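Local coordinates for succinoglycan biosynthesis protein (PDB 3B55) that binds a calcium ion and, although named for succinoglycan biosynthesis, belongs to the erythromycin esterase family and may be a hydrolase whose substrate is not established, at residues 394-397 with 398-402; 369-372 with 373-377; 325-328 with 329-332; 86-89 with 90-94. The protein carries 1 engineered substitution. All coordinates share one frame; numbering follows the deposited sequence.

Interactions 1 and 2 form one neighbourhood, their centres about 12 Å apart, while interactions 3 and 4 lie nearer the middle of the chain. The bridge between the first two is Tyr371 of interaction 2: its ring meets both Trp397 and His402 of interaction 1, with Tyr371 CD1 3.4 Å from Trp397 CZ2. Both contacts are away from the calcium site. Interaction 4 follows directly on the calcium ligand His85, and the side chain of its Phe91 is about 9 Å from the ion. Interaction 3, whose centre is about 25 Å from that of interaction 4, places the side chain of Leu328 about 11 Å from that of Glu113, also a calcium ligand.

Interaction 1: residues 394-397 with 398-402; sequences TKTW and LNEQH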
loop_
_atom_site.group_PDB
_atom_site.type_symbol
_atom_site.label_atom_id
_atom_site.label_comp_id
_atom_site.label_asym_id
_atom_site.label_seq_id
_atom_site.Cartn_x
_atom_site.Cartn_y
_atom_site.Cartn_z
ATOM N N THR A 394 -19.600 -3.430 -22.606
ATOM C CA THR A 394 -18.536 -3.704 -21.648
ATOM C C THR A 394 -18.242 -2.460 -20.832
ATOM O O THR A 394 -17.954 -2.537 -19.641
ATOM C CB THR A 394 -17.241 -4.140 -22.349
ATOM O OG1 THR A 394 -17.500 -5.297 -23.148
ATOM C CG2 THR A 394 -16.174 -4.477 -21.323
ATOM N N LYS A 395 -18.306 -1.311 -21.491
ATOM C CA LYS A 395 -18.058 -0.043 -20.834
ATOM C C LYS A 395 -19.133 0.210 -19.785
ATOM O O LYS A 395 -18.836 0.602 -18.659
ATOM C CB LYS A 395 -18.058 1.078 -21.872
ATOM C CG LYS A 395 -17.777 2.459 -21.316
ATOM C CD LYS A 395 -17.661 3.470 -22.447
ATOM C CE LYS A 395 -17.366 4.869 -21.927
ATOM N NZ LYS A 395 -17.040 5.812 -23.035
ATOM N N THR A 396 -20.383 -0.027 -20.166
ATOM C CA THR A 396 -21.531 0.171 -19.278
ATOM C C THR A 396 -21.475 -0.794 -18.103
ATOM O O THR A 396 -21.714 -0.418 -16.963
ATOM C CB THR A 396 -22.856 -0.071 -20.033
ATOM O OG1 THR A 396 -22.908 0.773 -21.191
ATOM C CG2 THR A 396 -24.048 0.226 -19.128
ATOM N N TRP A 397 -21.174 -2.048 -18.406
ATOM C CA TRP A 397 -21.076 -3.099 -17.399
ATOM C C TRP A 397 -19.973 -2.785 -16.379
ATOM O O TRP A 397 -20.128 -3.053 -15.191
ATOM C CB TRP A 397 -20.803 -4.425 -18.110
ATOM C CG TRP A 397 -20.329 -5.534 -17.237
ATOM C CD1 TRP A 397 -21.084 -6.311 -16.403
ATOM C CD2 TRP A 397 -18.990 -6.019 -17.139
ATOM N NE1 TRP A 397 -20.294 -7.252 -15.794
ATOM C CE2 TRP A 397 -19.000 -7.092 -16.222
ATOM C CE3 TRP A 397 -17.773 -5.641 -17.724
ATOM C CZ2 TRP A 397 -17.845 -7.806 -15.891
ATOM C CZ3 TRP A 397 -16.621 -6.348 -17.395
ATOM C CH2 TRP A 397 -16.666 -7.416 -16.479
ATOM N N LEU A 398 -18.866 -2.209 -16.849
ATOM C CA LEU A 398 -17.757 -1.857 -15.971
ATOM C C LEU A 398 -18.111 -0.700 -15.035
ATOM O O LEU A 398 -17.455 -0.497 -14.008
ATOM C CB LEU A 398 -16.515 -1.476 -16.785
ATOM C CG LEU A 398 -15.667 -2.595 -17.392
ATOM C CD1 LEU A 398 -14.548 -1.993 -18.225
ATOM C CD2 LEU A 398 -15.092 -3.464 -16.282
ATOM N N ASN A 399 -19.141 0.064 -15.386
ATOM C CA ASN A 399 -19.546 1.191 -14.550
ATOM C C ASN A 399 -20.733 0.891 -13.652
ATOM O O ASN A 399 -21.313 1.789 -13.050
ATOM C CB ASN A 399 -19.836 2.424 -15.411
ATOM C CG ASN A 399 -18.588 3.239 -15.688
ATOM O OD1 ASN A 399 -17.715 2.829 -16.461
ATOM N ND2 ASN A 399 -18.489 4.400 -15.042
ATOM N N GLU A 400 -21.088 -0.381 -13.567
ATOM C CA GLU A 400 -22.186 -0.806 -12.722
ATOM C C GLU A 400 -21.609 -1.608 -11.566
ATOM O O GLU A 400 -20.512 -2.155 -11.674
ATOM C CB GLU A 400 -23.158 -1.670 -13.517
ATOM C CG GLU A 400 -24.016 -0.901 -14.497
ATOM C CD GLU A 400 -24.759 -1.817 -15.440
ATOM O OE1 GLU A 400 -24.685 -3.050 -15.243
ATOM O OE2 GLU A 400 -25.421 -1.309 -16.370
ATOM N N GLN A 401 -22.342 -1.667 -10.461
ATOM C CA GLN A 401 -21.900 -2.413 -9.290
ATOM C C GLN A 401 -22.108 -3.917 -9.465
ATOM O O GLN A 401 -23.217 -4.365 -9.736
ATOM C CB GLN A 401 -22.661 -1.940 -8.055
ATOM C CG GLN A 401 -22.230 -0.580 -7.535
ATOM C CD GLN A 401 -21.695 -0.661 -6.120
ATOM O OE1 GLN A 401 -20.502 -0.475 -5.883
ATOM N NE2 GLN A 401 -22.578 -0.954 -5.172
ATOM N N HIS A 402 -21.034 -4.684 -9.300
ATOM C CA HIS A 402 -21.083 -6.137 -9.423
ATOM C C HIS A 402 -20.195 -6.743 -8.339
ATOM O O HIS A 402 -19.269 -6.104 -7.856
ATOM C CB HIS A 402 -20.609 -6.576 -10.813
ATOM C CG HIS A 402 -21.498 -6.114 -11.925
ATOM N ND1 HIS A 402 -22.767 -6.614 -12.119
ATOM C CD2 HIS A 402 -21.316 -5.166 -12.878
ATOM C CE1 HIS A 402 -23.332 -5.992 -13.139
ATOM N NE2 HIS A 402 -22.472 -5.108 -13.616
#
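Trp397 and His402 meet at an oblique angle, with the centroid of the five-membered ring of Trp397 4.5 Å from that of the His402 ring. The planes are inclined by 32°. Trp397 CD1 comes to 3.3 Å from His402 NE2, while Trp397 NE1 sits over one face of the imidazole, toward its rim. With CG anti to its own N (chi1 165°), Trp397 swings the indole to the carbonyl side, where the following residues pass.

The apolar part joins the six-membered end of the same indole to Leu398: Trp397 CZ3 lies 3.4 Å from Leu398 CD2.

Backbone bonds change span along the segment. Leu398 N gives a four-residue bond to Thr394 O (3.0 Å). Asn399 N bonds to Thr396 O and also, weakly, to Lys395 O, and Glu400 N bonds to Trp397 O.

Among the polar side chains, His402 NE2 donates weakly to Glu400 OE1 at 3.4 Å, and that oxygen is also bonded to the hydroxyl of Tyr37. Tyr37 and Tyr371 pack against the indole as well. Tightening from four-residue to three-residue bonds is characteristic of a helix running out into a turn, here the loop from helix 392-398 to strand 402-405.

Interaction 2: residues 369-372 with 373-377; sequences NSYN and YIFGQ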
loop_
_atom_site.group_PDB
_atom_site.type_symbol
_atom_site.label_atom_id
_atom_site.label_comp_id
_atom_site.label_asym_id
_atom_site.label_seq_id
_atom_site.Cartn_x
_atom_site.Cartn_y
_atom_site.Cartn_z
ATOM N N ASN A 369 -22.124 -13.501 -12.365
ATOM C CA ASN A 369 -22.299 -12.053 -12.468
ATOM C C ASN A 369 -21.125 -11.319 -11.846
ATOM O O ASN A 369 -21.051 -10.092 -11.906
ATOM C CB ASN A 369 -23.571 -11.591 -11.761
ATOM C CG ASN A 369 -24.810 -12.220 -12.329
ATOM O OD1 ASN A 369 -25.032 -12.200 -13.539
ATOM N ND2 ASN A 369 -25.637 -12.780 -11.454
ATOM N N SER A 370 -20.210 -12.064 -11.239
ATOM C CA SER A 370 -19.062 -11.435 -10.613
ATOM C C SER A 370 -17.954 -11.170 -11.626
ATOM O O SER A 370 -17.839 -11.868 -12.640
ATOM C CB SER A 370 -18.531 -12.308 -9.472
ATOM O OG SER A 370 -17.884 -13.478 -9.939
ATOM N N TYR A 371 -17.161 -10.140 -11.354
ATOM C CA TYR A 371 -16.039 -9.779 -12.200
ATOM C C TYR A 371 -15.042 -10.929 -12.288
ATOM O O TYR A 371 -14.401 -11.122 -13.323
ATOM C CB TYR A 371 -15.342 -8.545 -11.632
ATOM C CG TYR A 371 -16.145 -7.274 -11.775
ATOM C CD1 TYR A 371 -16.338 -6.690 -13.026
ATOM C CD2 TYR A 371 -16.678 -6.629 -10.658
ATOM C CE1 TYR A 371 -17.026 -5.495 -13.161
ATOM C CE2 TYR A 371 -17.374 -5.443 -10.783
ATOM C CZ TYR A 371 -17.540 -4.875 -12.035
ATOM O OH TYR A 371 -18.182 -3.663 -12.155
ATOM N N ASN A 372 -14.915 -11.684 -11.200
ATOM C CA ASN A 372 -13.996 -12.823 -11.133
ATOM C C ASN A 372 -14.344 -13.888 -12.176
ATOM O O ASN A 372 -13.494 -14.312 -12.966
ATOM C CB ASN A 372 -14.047 -13.437 -9.732
ATOM C CG ASN A 372 -13.530 -12.491 -8.668
ATOM O OD1 ASN A 372 -12.329 -12.418 -8.418
ATOM N ND2 ASN A 372 -14.437 -11.744 -8.045
ATOM N N TYR A 373 -15.599 -14.316 -12.172
ATOM C CA TYR A 373 -16.062 -15.327 -13.116
ATOM C C TYR A 373 -15.903 -14.829 -14.550
ATOM O O TYR A 373 -15.358 -15.524 -15.407
ATOM C CB TYR A 373 -17.539 -15.636 -12.879
ATOM C CG TYR A 373 -18.085 -16.707 -13.797
ATOM C CD1 TYR A 373 -17.962 -18.056 -13.468
ATOM C CD2 TYR A 373 -18.696 -16.376 -15.013
ATOM C CE1 TYR A 373 -18.421 -19.050 -14.318
ATOM C CE2 TYR A 373 -19.166 -17.370 -15.877
ATOM C CZ TYR A 373 -19.019 -18.708 -15.517
ATOM O OH TYR A 373 -19.447 -19.711 -16.354
ATOM N N ILE A 374 -16.409 -13.626 -14.802
ATOM C CA ILE A 374 -16.361 -13.034 -16.123
ATOM C C ILE A 374 -14.939 -12.881 -16.663
ATOM O O ILE A 374 -14.655 -13.334 -17.775
ATOM C CB ILE A 374 -17.139 -11.708 -16.115
ATOM C CG1 ILE A 374 -18.625 -12.029 -15.885
ATOM C CG2 ILE A 374 -16.934 -10.958 -17.423
ATOM C CD1 ILE A 374 -19.526 -10.825 -15.678
ATOM N N PHE A 375 -14.046 -12.255 -15.899
ATOM C CA PHE A 375 -12.659 -12.119 -16.343
ATOM C C PHE A 375 -12.018 -13.511 -16.343
ATOM O O PHE A 375 -11.066 -13.774 -17.078
ATOM C CB PHE A 375 -11.875 -11.191 -15.405
ATOM C CG PHE A 375 -11.972 -9.733 -15.771
ATOM C CD1 PHE A 375 -11.029 -9.150 -16.606
ATOM C CD2 PHE A 375 -13.026 -8.952 -15.301
ATOM C CE1 PHE A 375 -11.133 -7.810 -16.974
ATOM C CE2 PHE A 375 -13.140 -7.620 -15.659
ATOM C CZ PHE A 375 -12.190 -7.045 -16.499
ATOM N N GLY A 376 -12.556 -14.402 -15.517
ATOM C CA GLY A 376 -12.035 -15.755 -15.437
ATOM C C GLY A 376 -12.312 -16.599 -16.670
ATOM O O GLY A 376 -11.738 -17.677 -16.822
ATOM N N GLN A 377 -13.196 -16.129 -17.547
ATOM C CA GLN A 377 -13.508 -16.876 -18.759
ATOM C C GLN A 377 -12.577 -16.519 -19.924
ATOM O O GLN A 377 -12.662 -17.121 -20.999
ATOM C CB GLN A 377 -14.965 -16.655 -19.171
ATOM C CG GLN A 377 -15.982 -17.142 -18.142
ATOM C CD GLN A 377 -15.683 -18.546 -17.653
ATOM O OE1 GLN A 377 -15.099 -18.728 -16.586
ATOM N NE2 GLN A 377 -16.065 -19.544 -18.440
#
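Ser370 turns its OG between backbone N and carbonyl carbon (chi1 72°), a crowded position that aims the oxygen at the amide of Tyr373. OG accepts a weak but straight bond from Tyr373 N, 3.3 Å long. The same hydroxyl is also bonded to Asp367 O, so the cap is anchored to the preceding loop. Phe375 holds CG on the side of its own N (chi1 -87°), which lays the ring against the previous turn: Phe375 CD2 is 3.2 Å from Tyr371 O, and that oxygen sits at the ring edge, in its plane.

Tyr371 and Phe375 also touch at their rings, loosely and obliquely, with Tyr371 CD1 4.2 Å from Phe375 CE2. On another side of the turn Ile374 folds back over the start of the helix, its CG1 3.3 Å from Ser370 O. That carbonyl is bonded to Ile374 N (3.1 Å), and Tyr371 O receives Phe375 N at 2.8 Å; the next bond, Gly376 N to Asn372 O, is bent and weak.

Around the turn, Ile374 and Phe375 rest on Leu46 of helix 39-49, and Phe375 reaches Leu430 of strand 429-433. The hydroxyl of Tyr371 is held by Leu423 N and Ile421 O. A serine accepting from the amide three residues on is the classic hydroxyl N-cap, and here it starts the short helix 371-376.

Interaction 3: residues 325-328 with 329-332; sequences GQHL and AEYY
Tyr332 presents its ring edge to Leu328: the carbonyl oxygen Leu328 O lies in the ring plane, 3.4 Å from Tyr332 CD1. One face of that ring is taken by its neighbour Tyr331, whose CD1 stands over the centre, 3.6 Å above the plane. The imidazole of His327 likewise has an oxygen near its plane, Glu330 OE1, but at 4.4 Å from His327 ND1 the two are close without touching.

Leu328 and Tyr332 run side by side in the same direction, and Leu328 CD2 meets Tyr332 CE1 at 3.9 Å. CG of Tyr332 stays beside its backbone N (chi1 -72°), which turns the ring back along the helix toward Leu328. Tyr331 instead has CG anti to its N (chi1 177°) and goes off toward helix 278-298, where Lys292 makes a cation-pi contact with it. Both Leu328 and Tyr332 rest on Ile77 of strand 77-82.

Behind the side chains the helical bonds continue, with Tyr332 N to Leu328 O short at 2.7 Å. Leu328 O takes a second, weak bond from Tyr331 N. His327 O serves Tyr331 N and also accepts from a water 2.8 Å away, which gives a weak second bond to Glu330 OE1.

The chemistry divides the helix: a largely hydrocarbon side, Leu328 and the ring of Tyr332, is buried against strand 77-82 and helix 278-298, with the Tyr332 hydroxyl satisfied by Glu295. On another side a water loosely links the His327 carbonyl to the Glu330 carboxylate. Lys322, in a long and weak ion pair with Glu330, would probably favour the negative charge there.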
loop_
_atom_site.group_PDB
_atom_site.type_symbol
_atom_site.label_atom_id
_atom_site.label_comp_id
_atom_site.label_asym_id
_atom_site.label_seq_id
_atom_site.Cartn_x
_atom_site.Cartn_y
_atom_site.Cartn_z
ATOM N N GLY A 325 -7.036 5.482 -1.576
ATOM C CA GLY A 325 -7.186 5.650 -3.010
ATOM C C GLY A 325 -8.154 6.737 -3.428
ATOM O O GLY A 325 -8.003 7.313 -4.504
ATOM N N GLN A 326 -9.162 7.019 -2.609
ATOM C CA GLN A 326 -10.109 8.072 -2.961
ATOM C C GLN A 326 -9.487 9.446 -2.729
ATOM O O GLN A 326 -9.736 10.384 -3.490
ATOM C CB GLN A 326 -11.390 7.945 -2.143
ATOM C CG GLN A 326 -12.220 6.735 -2.513
ATOM C CD GLN A 326 -13.315 6.475 -1.513
ATOM O OE1 GLN A 326 -14.461 6.868 -1.715
ATOM N NE2 GLN A 326 -12.960 5.832 -0.409
ATOM N N HIS A 327 -8.669 9.555 -1.681
ATOM C CA HIS A 327 -8.007 10.816 -1.359
ATOM C C HIS A 327 -6.975 11.084 -2.436
ATOM O O HIS A 327 -6.809 12.211 -2.876
ATOM C CB HIS A 327 -7.300 10.738 0.001
ATOM C CG HIS A 327 -8.182 10.299 1.127
ATOM N ND1 HIS A 327 -9.348 10.954 1.462
ATOM C CD2 HIS A 327 -8.042 9.295 2.026
ATOM C CE1 HIS A 327 -9.884 10.376 2.523
ATOM N NE2 HIS A 327 -9.110 9.368 2.885
ATOM N N LEU A 328 -6.268 10.035 -2.848
ATOM C CA LEU A 328 -5.254 10.174 -3.882
ATOM C C LEU A 328 -5.858 10.614 -5.218
ATOM O O LEU A 328 -5.388 11.577 -5.818
ATOM C CB LEU A 328 -4.492 8.863 -4.057
ATOM C CG LEU A 328 -3.527 8.516 -2.924
ATOM C CD1 LEU A 328 -3.083 7.064 -3.045
ATOM C CD2 LEU A 328 -2.342 9.459 -2.958
ATOM N N ALA A 329 -6.891 9.917 -5.685
ATOM C CA ALA A 329 -7.530 10.287 -6.949
ATOM C C ALA A 329 -8.061 11.719 -6.864
ATOM O O ALA A 329 -7.923 12.508 -7.801
ATOM C CB ALA A 329 -8.679 9.334 -7.264
ATOM N N GLU A 330 -8.660 12.035 -5.721
ATOM C CA GLU A 330 -9.232 13.346 -5.454
ATOM C C GLU A 330 -8.191 14.468 -5.497
ATOM O O GLU A 330 -8.475 15.579 -5.946
ATOM C CB GLU A 330 -9.939 13.309 -4.089
ATOM C CG GLU A 330 -10.460 14.644 -3.572
ATOM C CD GLU A 330 -11.401 14.463 -2.390
ATOM O OE1 GLU A 330 -11.145 13.562 -1.555
ATOM O OE2 GLU A 330 -12.389 15.221 -2.293
ATOM N N TYR A 331 -6.979 14.185 -5.041
ATOM C CA TYR A 331 -5.948 15.212 -5.058
ATOM C C TYR A 331 -5.147 15.221 -6.359
ATOM O O TYR A 331 -4.843 16.283 -6.899
ATOM C CB TYR A 331 -5.008 15.035 -3.862
ATOM C CG TYR A 331 -3.860 16.016 -3.831
ATOM C CD1 TYR A 331 -2.686 15.765 -4.534
ATOM C CD2 TYR A 331 -3.954 17.209 -3.110
ATOM C CE1 TYR A 331 -1.629 16.670 -4.526
ATOM C CE2 TYR A 331 -2.902 18.126 -3.092
ATOM C CZ TYR A 331 -1.741 17.849 -3.805
ATOM O OH TYR A 331 -0.694 18.747 -3.810
ATOM N N TYR A 332 -4.820 14.044 -6.879
ATOM C CA TYR A 332 -4.029 13.980 -8.104
ATOM C C TYR A 332 -4.793 14.004 -9.417
ATOM O O TYR A 332 -4.282 14.489 -10.427
ATOM C CB TYR A 332 -3.110 12.753 -8.082
ATOM C CG TYR A 332 -1.956 12.879 -7.112
ATOM C CD1 TYR A 332 -2.032 12.343 -5.826
ATOM C CD2 TYR A 332 -0.799 13.561 -7.473
ATOM C CE1 TYR A 332 -0.979 12.484 -4.927
ATOM C CE2 TYR A 332 0.254 13.715 -6.586
ATOM C CZ TYR A 332 0.159 13.177 -5.318
ATOM O OH TYR A 332 1.198 13.357 -4.439
HETATM O O HOH W 1 -7.752 14.294 -1.182
#

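Interaction 4: residues 86-89 with 90-94; sequences GAHE and VFTMK
The first turn of helix 88-104, with Ala87 at its N-cap, comes just after the calcium ligand His85, and it is tied together by contacts from Ala87, His88 and Glu89 to residues 90-93. The CH-pi contact is between Thr92 and His88: Thr92 CG2 sits over one face of the imidazole, 4.1 Å from its centroid and displaced toward the rim. His88 has CG anti to its N (chi1 177°), and Thr92 keeps CG2 beside its own N, which places the methyl above the ring.

Ala87 CB packs on Val90 CG2 at 3.6 Å, and both lean on Val436. The ring of Phe91 lies obliquely by the cap carbonyl, Phe91 CD2 being 3.4 Å from Ala87 O; its side chain comes within about 5 Å of that of His85. Three backbone bonds close the turn: Phe91 N to Ala87 O, Thr92 N to His88 O, and the amide N of Met93, modelled as selenomethionine, to Glu89 O (2.9 Å).

The polar ends find partners outside this turn. Glu89 OE1 accepts from Ser437 N, and Thr92 OG1 is bonded to Thr56 O. Threonine thus splits its two branches, methyl to the imidazole and hydroxyl to a neighbouring loop. The carboxylate of Glu89, near the amino end of the helix, is probably favoured by the helix dipole.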
loop_
_atom_site.group_PDB
_atom_site.type_symbol
_atom_site.label_atom_id
_atom_site.label_comp_id
_atom_site.label_asym_id
_atom_site.label_seq_id
_atom_site.Cartn_x
_atom_site.Cartn_y
_atom_site.Cartn_z
ATOM N N GLY A 86 -2.333 -12.908 0.459
ATOM C CA GLY A 86 -1.798 -14.252 0.596
ATOM C C GLY A 86 -1.619 -15.096 -0.653
ATOM O O GLY A 86 -1.727 -16.317 -0.581
ATOM N N ALA A 87 -1.339 -14.472 -1.793
ATOM C CA ALA A 87 -1.138 -15.232 -3.025
ATOM C C ALA A 87 0.243 -14.976 -3.627
ATOM O O ALA A 87 0.687 -13.829 -3.748
ATOM C CB ALA A 87 -2.225 -14.903 -4.042
ATOM N N HIS A 88 0.905 -16.065 -4.008
ATOM C CA HIS A 88 2.242 -16.035 -4.593
ATOM C C HIS A 88 2.336 -15.298 -5.930
ATOM O O HIS A 88 3.158 -14.395 -6.094
ATOM C CB HIS A 88 2.744 -17.481 -4.753
ATOM C CG HIS A 88 4.080 -17.599 -5.419
ATOM N ND1 HIS A 88 4.229 -18.042 -6.714
ATOM C CD2 HIS A 88 5.330 -17.346 -4.964
ATOM C CE1 HIS A 88 5.513 -18.061 -7.029
ATOM N NE2 HIS A 88 6.202 -17.643 -5.983
ATOM N N GLU A 89 1.494 -15.692 -6.880
ATOM C CA GLU A 89 1.488 -15.099 -8.218
ATOM C C GLU A 89 1.133 -13.626 -8.194
ATOM O O GLU A 89 1.612 -12.854 -9.027
ATOM C CB GLU A 89 0.502 -15.837 -9.136
ATOM C CG GLU A 89 0.813 -17.311 -9.381
ATOM C CD GLU A 89 0.608 -18.192 -8.147
ATOM O OE1 GLU A 89 -0.044 -17.753 -7.168
ATOM O OE2 GLU A 89 1.075 -19.349 -8.174
ATOM N N VAL A 90 0.288 -13.231 -7.248
ATOM C CA VAL A 90 -0.090 -11.833 -7.160
ATOM C C VAL A 90 1.133 -11.024 -6.761
ATOM O O VAL A 90 1.416 -9.980 -7.356
ATOM C CB VAL A 90 -1.218 -11.608 -6.146
ATOM C CG1 VAL A 90 -1.507 -10.130 -6.027
ATOM C CG2 VAL A 90 -2.467 -12.351 -6.604
ATOM N N PHE A 91 1.866 -11.509 -5.762
ATOM C CA PHE A 91 3.073 -10.818 -5.325
ATOM C C PHE A 91 4.111 -10.744 -6.445
ATOM O O PHE A 91 4.614 -9.667 -6.752
ATOM C CB PHE A 91 3.722 -11.520 -4.127
ATOM C CG PHE A 91 3.018 -11.286 -2.811
ATOM C CD1 PHE A 91 2.430 -10.055 -2.524
ATOM C CD2 PHE A 91 2.986 -12.285 -1.842
ATOM C CE1 PHE A 91 1.817 -9.821 -1.294
ATOM C CE2 PHE A 91 2.378 -12.067 -0.606
ATOM C CZ PHE A 91 1.792 -10.830 -0.330
ATOM N N THR A 92 4.432 -11.881 -7.062
ATOM C CA THR A 92 5.442 -11.881 -8.113
ATOM C C THR A 92 5.071 -11.041 -9.328
ATOM O O THR A 92 5.942 -10.427 -9.940
ATOM C CB THR A 92 5.788 -13.309 -8.595
ATOM O OG1 THR A 92 4.624 -13.928 -9.154
ATOM C CG2 THR A 92 6.339 -14.152 -7.438
HETATM N N MSE A 93 3.788 -11.011 -9.684
HETATM C CA MSE A 93 3.355 -10.221 -10.830
HETATM C C MSE A 93 3.500 -8.732 -10.504
HETATM O O MSE A 93 3.798 -7.917 -11.382
HETATM C CB MSE A 93 1.899 -10.527 -11.179
HETATM C CG MSE A 93 1.423 -9.867 -12.453
HETATM SE SE MSE A 93 2.469 -10.387 -14.018
HETATM C CE MSE A 93 1.639 -12.062 -14.417
ATOM N N LYS A 94 3.285 -8.375 -9.241
ATOM C CA LYS A 94 3.411 -6.983 -8.829
ATOM C C LYS A 94 4.890 -6.608 -8.806
ATOM O O LYS A 94 5.262 -5.457 -9.040
ATOM C CB LYS A 94 2.785 -6.779 -7.450
ATOM C CG LYS A 94 1.274 -6.611 -7.492
ATOM C CD LYS A 94 0.718 -6.297 -6.112
ATOM C CE LYS A 94 1.338 -5.027 -5.538
ATOM N NZ LYS A 94 0.800 -4.754 -4.176
#